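Local coordinates for protein cysteine desulfurase (PDB 5B89) that probably uses pyridoxal 5'-phosphate to take sulfur from L-cysteine and pass it to a sulfur carrier, releasing L-alanine, at residues 99-104 against 247-252; 109-114 against 138-143. All coordinates share one frame; numbering follows the deposited sequence.

Contact 1 of 2, residues 99-104 against 247-252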
loop_
_atom_site.group_PDB
_atom_site.type_symbol
_atom_site.label_atom_id
_atom_site.label_comp_id
_atom_site.label_asym_id
_atom_site.label_seq_id
_atom_site.Cartn_x
_atom_site.Cartn_y
_atom_site.Cartn_z
ATOM N N GLU B 99 4.879 -18.079 0.922
ATOM C CA GLU B 99 4.042 -17.882 -0.262
ATOM C C GLU B 99 3.134 -16.628 -0.135
ATOM O O GLU B 99 2.372 -16.368 -1.088
ATOM C CB GLU B 99 3.142 -19.087 -0.495
ATOM C CG GLU B 99 3.937 -20.358 -0.867
ATOM C CD GLU B 99 3.133 -21.670 -0.858
ATOM O OE1 GLU B 99 3.359 -22.485 -1.880
ATOM O OE2 GLU B 99 2.277 -21.868 0.026
ATOM N N ILE B 100 3.200 -15.952 1.008
ATOM C CA ILE B 100 2.361 -14.745 1.257
ATOM C C ILE B 100 3.117 -13.466 1.028
ATOM O O ILE B 100 4.179 -13.291 1.671
ATOM C CB ILE B 100 1.755 -14.762 2.634
ATOM C CG1 ILE B 100 0.879 -16.019 2.915
ATOM C CG2 ILE B 100 1.035 -13.476 2.968
ATOM C CD1 ILE B 100 -0.256 -16.093 1.943
ATOM N N VAL B 101 2.632 -12.625 0.107
ATOM C CA VAL B 101 3.225 -11.293 -0.156
ATOM C C VAL B 101 2.168 -10.257 0.232
ATOM O O VAL B 101 1.001 -10.342 -0.157
ATOM C CB VAL B 101 3.586 -11.156 -1.609
ATOM C CG1 VAL B 101 4.075 -9.762 -2.067
ATOM C CG2 VAL B 101 4.669 -12.202 -2.036
ATOM N N PHE B 102 2.569 -9.209 0.953
ATOM C CA PHE B 102 1.685 -8.109 1.231
ATOM C C PHE B 102 1.790 -7.048 0.164
ATOM O O PHE B 102 2.854 -6.629 -0.286
ATOM C CB PHE B 102 1.968 -7.525 2.616
ATOM C CG PHE B 102 1.602 -8.437 3.747
ATOM C CD1 PHE B 102 0.270 -8.766 3.929
ATOM C CD2 PHE B 102 2.529 -8.941 4.659
ATOM C CE1 PHE B 102 -0.121 -9.605 4.957
ATOM C CE2 PHE B 102 2.113 -9.746 5.707
ATOM C CZ PHE B 102 0.812 -10.042 5.906
ATOM N N THR B 103 0.616 -6.566 -0.210
ATOM C CA THR B 103 0.393 -5.526 -1.195
ATOM C C THR B 103 -0.541 -4.467 -0.607
ATOM O O THR B 103 -0.839 -4.514 0.527
ATOM C CB THR B 103 -0.288 -6.105 -2.457
ATOM O OG1 THR B 103 -1.571 -6.579 -2.107
ATOM C CG2 THR B 103 0.522 -7.257 -2.989
ATOM N N LYS B 104 -0.993 -3.529 -1.428
ATOM C CA LYS B 104 -1.909 -2.514 -0.896
ATOM C C LYS B 104 -3.376 -2.889 -0.974
ATOM O O LYS B 104 -4.162 -2.406 -0.256
ATOM C CB LYS B 104 -1.679 -1.110 -1.500
ATOM C CG LYS B 104 -2.456 -0.800 -2.718
ATOM C CD LYS B 104 -2.409 0.691 -3.048
ATOM C CE LYS B 104 -1.028 0.975 -3.572
ATOM N NZ LYS B 104 -0.690 0.098 -4.754
ATOM N N LEU B 247 -1.165 -11.172 -1.788
ATOM C CA LEU B 247 -0.911 -11.957 -2.978
ATOM C C LEU B 247 -0.268 -13.264 -2.533
ATOM O O LEU B 247 0.843 -13.294 -1.970
ATOM C CB LEU B 247 -0.058 -11.258 -3.984
ATOM C CG LEU B 247 0.361 -12.107 -5.251
ATOM C CD1 LEU B 247 -0.850 -12.531 -5.953
ATOM C CD2 LEU B 247 1.333 -11.320 -6.084
ATOM N N TYR B 248 -0.978 -14.383 -2.797
ATOM C CA TYR B 248 -0.393 -15.705 -2.660
ATOM C C TYR B 248 0.214 -16.130 -3.928
ATOM O O TYR B 248 -0.377 -16.004 -5.000
ATOM C CB TYR B 248 -1.526 -16.702 -2.314
ATOM C CG TYR B 248 -1.233 -18.192 -2.517
ATOM C CD1 TYR B 248 -0.442 -18.879 -1.619
ATOM C CD2 TYR B 248 -1.672 -18.812 -3.622
ATOM C CE1 TYR B 248 -0.228 -20.200 -1.768
ATOM C CE2 TYR B 248 -1.436 -20.133 -3.802
ATOM C CZ TYR B 248 -0.692 -20.797 -2.880
ATOM O OH TYR B 248 -0.392 -22.206 -2.986
ATOM N N ILE B 249 1.465 -16.585 -3.799
ATOM C CA ILE B 249 2.277 -17.148 -4.902
ATOM C C ILE B 249 2.698 -18.521 -4.540
ATOM O O ILE B 249 3.480 -18.754 -3.609
ATOM C CB ILE B 249 3.520 -16.317 -5.159
ATOM C CG1 ILE B 249 3.197 -14.833 -5.440
ATOM C CG2 ILE B 249 4.367 -16.939 -6.252
ATOM C CD1 ILE B 249 4.393 -13.930 -5.475
ATOM N N ARG B 250 2.121 -19.535 -5.218
ATOM C CA ARG B 250 2.560 -20.909 -4.897
ATOM C C ARG B 250 4.053 -21.131 -5.253
ATOM O O ARG B 250 4.567 -20.620 -6.214
ATOM C CB ARG B 250 1.658 -21.828 -5.765
ATOM C CG ARG B 250 1.845 -23.314 -5.455
ATOM C CD ARG B 250 0.710 -24.230 -5.824
ATOM N NE ARG B 250 0.806 -24.340 -7.185
ATOM C CZ ARG B 250 1.409 -25.362 -7.841
ATOM N NH1 ARG B 250 2.134 -26.293 -7.184
ATOM N NH2 ARG B 250 1.323 -25.410 -9.193
ATOM N N GLU B 251 4.665 -21.866 -4.325
ATOM C CA GLU B 251 6.112 -21.993 -4.363
ATOM C C GLU B 251 6.711 -22.506 -5.652
ATOM O O GLU B 251 7.819 -22.159 -6.039
ATOM C CB GLU B 251 6.602 -22.817 -3.162
ATOM C CG GLU B 251 6.221 -24.237 -3.126
ATOM C CD GLU B 251 6.736 -25.007 -1.888
ATOM O OE1 GLU B 251 7.642 -24.510 -1.211
ATOM O OE2 GLU B 251 6.167 -26.064 -1.632
ATOM N N GLU B 252 5.929 -23.342 -6.363
ATOM C CA GLU B 252 6.380 -23.729 -7.624
ATOM C C GLU B 252 6.658 -22.650 -8.633
ATOM O O GLU B 252 7.393 -22.835 -9.630
ATOM C CB GLU B 252 5.493 -24.811 -8.185
ATOM C CG GLU B 252 4.551 -24.429 -9.252
ATOM C CD GLU B 252 4.149 -25.653 -10.106
ATOM O OE1 GLU B 252 4.147 -25.580 -11.377
ATOM O OE2 GLU B 252 3.823 -26.702 -9.492
#
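Glu99 meets the 247-252 segment with both backbone and side chain, just before strand 100-103 pairs antiparallel with strand 245-249. Its carbonyl O accepts the N-H of Ile249, while Val101 and Leu247 form a hydrogen-bonded pair, each N-H hydrogen-bonded to the other's O. The Glu99 side chain then runs beside that of Tyr248, pointing the same way. Glu99 CB lies 3.1 Å from Ile249 O and borders CD1 of the Tyr248 ring. CG stands anti to the carbonyl carbon (chi1 -66°), passing Ile249 O, and the chain stays extended to the carboxylate. There Glu99 OE1 accepts the N-H of Glu251, 2.8 Å from Glu251 N, on its anti side, where the chain turns into a short 3-10 segment. Glu99 OE2 sits at the edge of the Tyr248 ring, 3.5 Å from Tyr248 CE1, with carboxylate and ring planes 78° apart, and it also accepts the backbone N-H of Lys96. Glutamate suits this place because its chain is long enough to pass the ring and bring an acceptor to each of two backbone donors. An alanine here would probably leave the N-H groups of Glu251 and Lys96 without these acceptors and open a gap beside CE1 of Tyr248. Glu99 OE1 also lies near Glu251 OE2; their repulsion, if both are ionised, would be eased by the salt bridge from Lys96 to Glu251. Branched Val101 suits an extended strand, and Val101 CG2 meets Ile249 CD1 at 3.9 Å. Strand 100-103 is an outermost strand of the seven-stranded sheet of the fold-type I PLP domain. Strand 245-249 separates it from strand 229-233; helix 73-93 covers the Ile100 face, and helix 106-117 packs on the face bearing Leu247.

Contact 2 of 2, residues 109-114 against 138-143; sequences SLNLVA and LLPWQR
Ala114 lies against Pro140 and Trp141 where two helices of the fold-type I PLP-dependent transferase domain pack side by side. Helix 139-148 is the crossover of a beta-alpha-beta unit between strands 126-129 and 151-154, and it runs nearly parallel to helix 106-117: over 109-114 and 139-143 the axes approach to 9.3 Å, with 22° between their directions. The tight part is apolar and faces the sheet. The CB of Ala114, small enough to let the helices close up, is 3.7 Å from Trp141 CZ3 and 3.9 Å from Pro140 CB. Beside it, Val113 CG1 meets Trp141 CH2 at the edge of the indole, in the ring plane, at 3.8 Å. A tryptophan suits this place because its broad ring reaches helix 106-117 and also strand 177-181, while NE1 is satisfied by Asp137 OD1. The other side is looser, polar and turned to the second subunit. Partly exposed Arg143 is bent at chi3 (59°), and Arg143 NH2 lies 3.2 Å from Asn111 OD1, with guanidinium and amide planes 76° apart. Arg143 NH1 hydrogen-bonds to Pro260 O of the second subunit, and Asn111 ND2 to Ser107 O and to Ile262 O of that subunit. Proline fits the first turn of a helix, where no backbone N-H is needed; Pro140 CG lies 3.8 Å from Asn111 OD1.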
loop_
_atom_site.group_PDB
_atom_site.type_symbol
_atom_site.label_atom_id
_atom_site.label_comp_id
_atom_site.label_asym_id
_atom_site.label_seq_id
_atom_site.Cartn_x
_atom_site.Cartn_y
_atom_site.Cartn_z
ATOM N N SER B 109 -2.333 -6.673 -6.164
ATOM C CA SER B 109 -1.963 -8.070 -6.300
ATOM C C SER B 109 -2.199 -8.646 -7.694
ATOM O O SER B 109 -1.267 -9.281 -8.273
ATOM C CB SER B 109 -2.774 -8.894 -5.339
ATOM O OG SER B 109 -2.496 -8.573 -3.985
ATOM N N LEU B 110 -3.344 -8.354 -8.304
ATOM C CA LEU B 110 -3.619 -8.910 -9.644
ATOM C C LEU B 110 -2.772 -8.261 -10.725
ATOM O O LEU B 110 -2.274 -8.950 -11.601
ATOM C CB LEU B 110 -5.109 -8.741 -9.992
ATOM C CG LEU B 110 -6.053 -9.564 -9.116
ATOM C CD1 LEU B 110 -7.508 -9.122 -9.264
ATOM C CD2 LEU B 110 -5.953 -11.081 -9.330
ATOM N N ASN B 111 -2.512 -6.981 -10.595
ATOM C CA ASN B 111 -1.584 -6.310 -11.528
ATOM C C ASN B 111 -0.206 -6.939 -11.389
ATOM O O ASN B 111 0.479 -7.124 -12.386
ATOM C CB ASN B 111 -1.474 -4.817 -11.248
ATOM C CG ASN B 111 -2.554 -4.033 -11.972
ATOM O OD1 ASN B 111 -2.366 -3.526 -13.104
ATOM N ND2 ASN B 111 -3.711 -3.867 -11.331
ATOM N N LEU B 112 0.256 -7.221 -10.154
ATOM C CA LEU B 112 1.580 -7.852 -9.966
ATOM C C LEU B 112 1.639 -9.201 -10.633
ATOM O O LEU B 112 2.713 -9.553 -11.167
ATOM C CB LEU B 112 1.950 -7.945 -8.493
ATOM C CG LEU B 112 2.159 -6.623 -7.775
ATOM C CD1 LEU B 112 2.455 -7.000 -6.326
ATOM C CD2 LEU B 112 3.230 -5.787 -8.424
ATOM N N VAL B 113 0.582 -9.966 -10.589
ATOM C CA VAL B 113 0.577 -11.259 -11.288
ATOM C C VAL B 113 0.807 -11.040 -12.769
ATOM O O VAL B 113 1.668 -11.763 -13.352
ATOM C CB VAL B 113 -0.690 -12.091 -11.026
ATOM C CG1 VAL B 113 -0.724 -13.429 -11.830
ATOM C CG2 VAL B 113 -0.889 -12.357 -9.554
ATOM N N ALA B 114 0.025 -10.166 -13.361
ATOM C CA ALA B 114 0.140 -9.966 -14.825
ATOM C C ALA B 114 1.543 -9.401 -15.120
ATOM O O ALA B 114 2.182 -9.887 -16.159
ATOM C CB ALA B 114 -0.933 -8.993 -15.308
ATOM N N LEU B 138 -9.699 -7.704 -14.896
ATOM C CA LEU B 138 -9.941 -7.683 -16.326
ATOM C C LEU B 138 -8.895 -6.864 -17.051
ATOM O O LEU B 138 -8.233 -7.371 -17.891
ATOM C CB LEU B 138 -11.332 -7.152 -16.604
ATOM C CG LEU B 138 -11.666 -6.997 -18.065
ATOM C CD1 LEU B 138 -11.468 -8.312 -18.752
ATOM C CD2 LEU B 138 -13.077 -6.515 -18.253
ATOM N N LEU B 139 -8.746 -5.617 -16.672
ATOM C CA LEU B 139 -7.830 -4.723 -17.322
ATOM C C LEU B 139 -6.412 -5.222 -17.401
ATOM O O LEU B 139 -5.781 -5.071 -18.442
ATOM C CB LEU B 139 -7.892 -3.318 -16.692
ATOM C CG LEU B 139 -8.856 -2.333 -17.306
ATOM C CD1 LEU B 139 -10.268 -2.846 -17.275
ATOM C CD2 LEU B 139 -8.719 -0.990 -16.613
ATOM N N PRO B 140 -5.818 -5.770 -16.309
ATOM C CA PRO B 140 -4.466 -6.245 -16.500
ATOM C C PRO B 140 -4.341 -7.298 -17.587
ATOM O O PRO B 140 -3.269 -7.340 -18.256
ATOM C CB PRO B 140 -4.061 -6.758 -15.086
ATOM C CG PRO B 140 -4.986 -5.997 -14.165
ATOM C CD PRO B 140 -6.286 -5.919 -14.926
ATOM N N TRP B 141 -5.330 -8.151 -17.754
ATOM C CA TRP B 141 -5.279 -9.208 -18.739
ATOM C C TRP B 141 -5.511 -8.616 -20.118
ATOM O O TRP B 141 -4.876 -9.083 -21.118
ATOM C CB TRP B 141 -6.274 -10.292 -18.425
ATOM C CG TRP B 141 -6.163 -10.800 -16.986
ATOM C CD1 TRP B 141 -7.158 -10.704 -16.087
ATOM C CD2 TRP B 141 -5.050 -11.336 -16.368
ATOM N NE1 TRP B 141 -6.725 -11.188 -14.896
ATOM C CE2 TRP B 141 -5.417 -11.523 -15.022
ATOM C CE3 TRP B 141 -3.737 -11.603 -16.767
ATOM C CZ2 TRP B 141 -4.516 -12.060 -14.070
ATOM C CZ3 TRP B 141 -2.842 -12.142 -15.796
ATOM C CH2 TRP B 141 -3.278 -12.369 -14.507
ATOM N N GLN B 142 -6.397 -7.632 -20.213
ATOM C CA GLN B 142 -6.601 -6.898 -21.496
ATOM C C GLN B 142 -5.392 -6.227 -21.956
ATOM O O GLN B 142 -5.075 -6.282 -23.183
ATOM C CB GLN B 142 -7.737 -5.880 -21.348
ATOM C CG GLN B 142 -9.095 -6.496 -21.255
ATOM C CD GLN B 142 -10.159 -5.437 -20.990
ATOM O OE1 GLN B 142 -9.884 -4.460 -20.274
ATOM N NE2 GLN B 142 -11.331 -5.638 -21.475
ATOM N N ARG B 143 -4.665 -5.526 -21.106
ATOM C CA ARG B 143 -3.414 -4.834 -21.424
ATOM C C ARG B 143 -2.417 -5.835 -21.888
ATOM O O ARG B 143 -1.760 -5.621 -22.941
ATOM C CB ARG B 143 -2.880 -3.946 -20.250
ATOM C CG ARG B 143 -1.597 -3.222 -20.509
ATOM C CD ARG B 143 -1.177 -2.383 -19.243
ATOM N NE ARG B 143 -1.009 -3.191 -18.053
ATOM C CZ ARG B 143 -0.792 -2.721 -16.817
ATOM N NH1 ARG B 143 -0.714 -1.411 -16.648
ATOM N NH2 ARG B 143 -0.657 -3.612 -15.773
#

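In the fold
The centres of the two contacts are 15 Å apart, and both belong to the large PLP-binding domain. Along the chain strand 100-103 comes first, then helix 106-117, helix 139-148 and finally strand 245-249, so the helix pair of contact 2 falls between the two strands that contact 1 brings together. Helix 106-117 joins them: Ser109 OG and Thr103 OG1 are 2.9 Å apart, probably hydrogen-bonded, and Val113 CG2 packs on Leu247 CD1 at 3.6 Å. Contact 1 thus forms one edge of the sheet, while the helices of contact 2 lie over its middle strands, on the face that bears Leu247. The cofactor lies near both, about 8 Å from the Thr103 side chain and about 5 Å from that of Leu110.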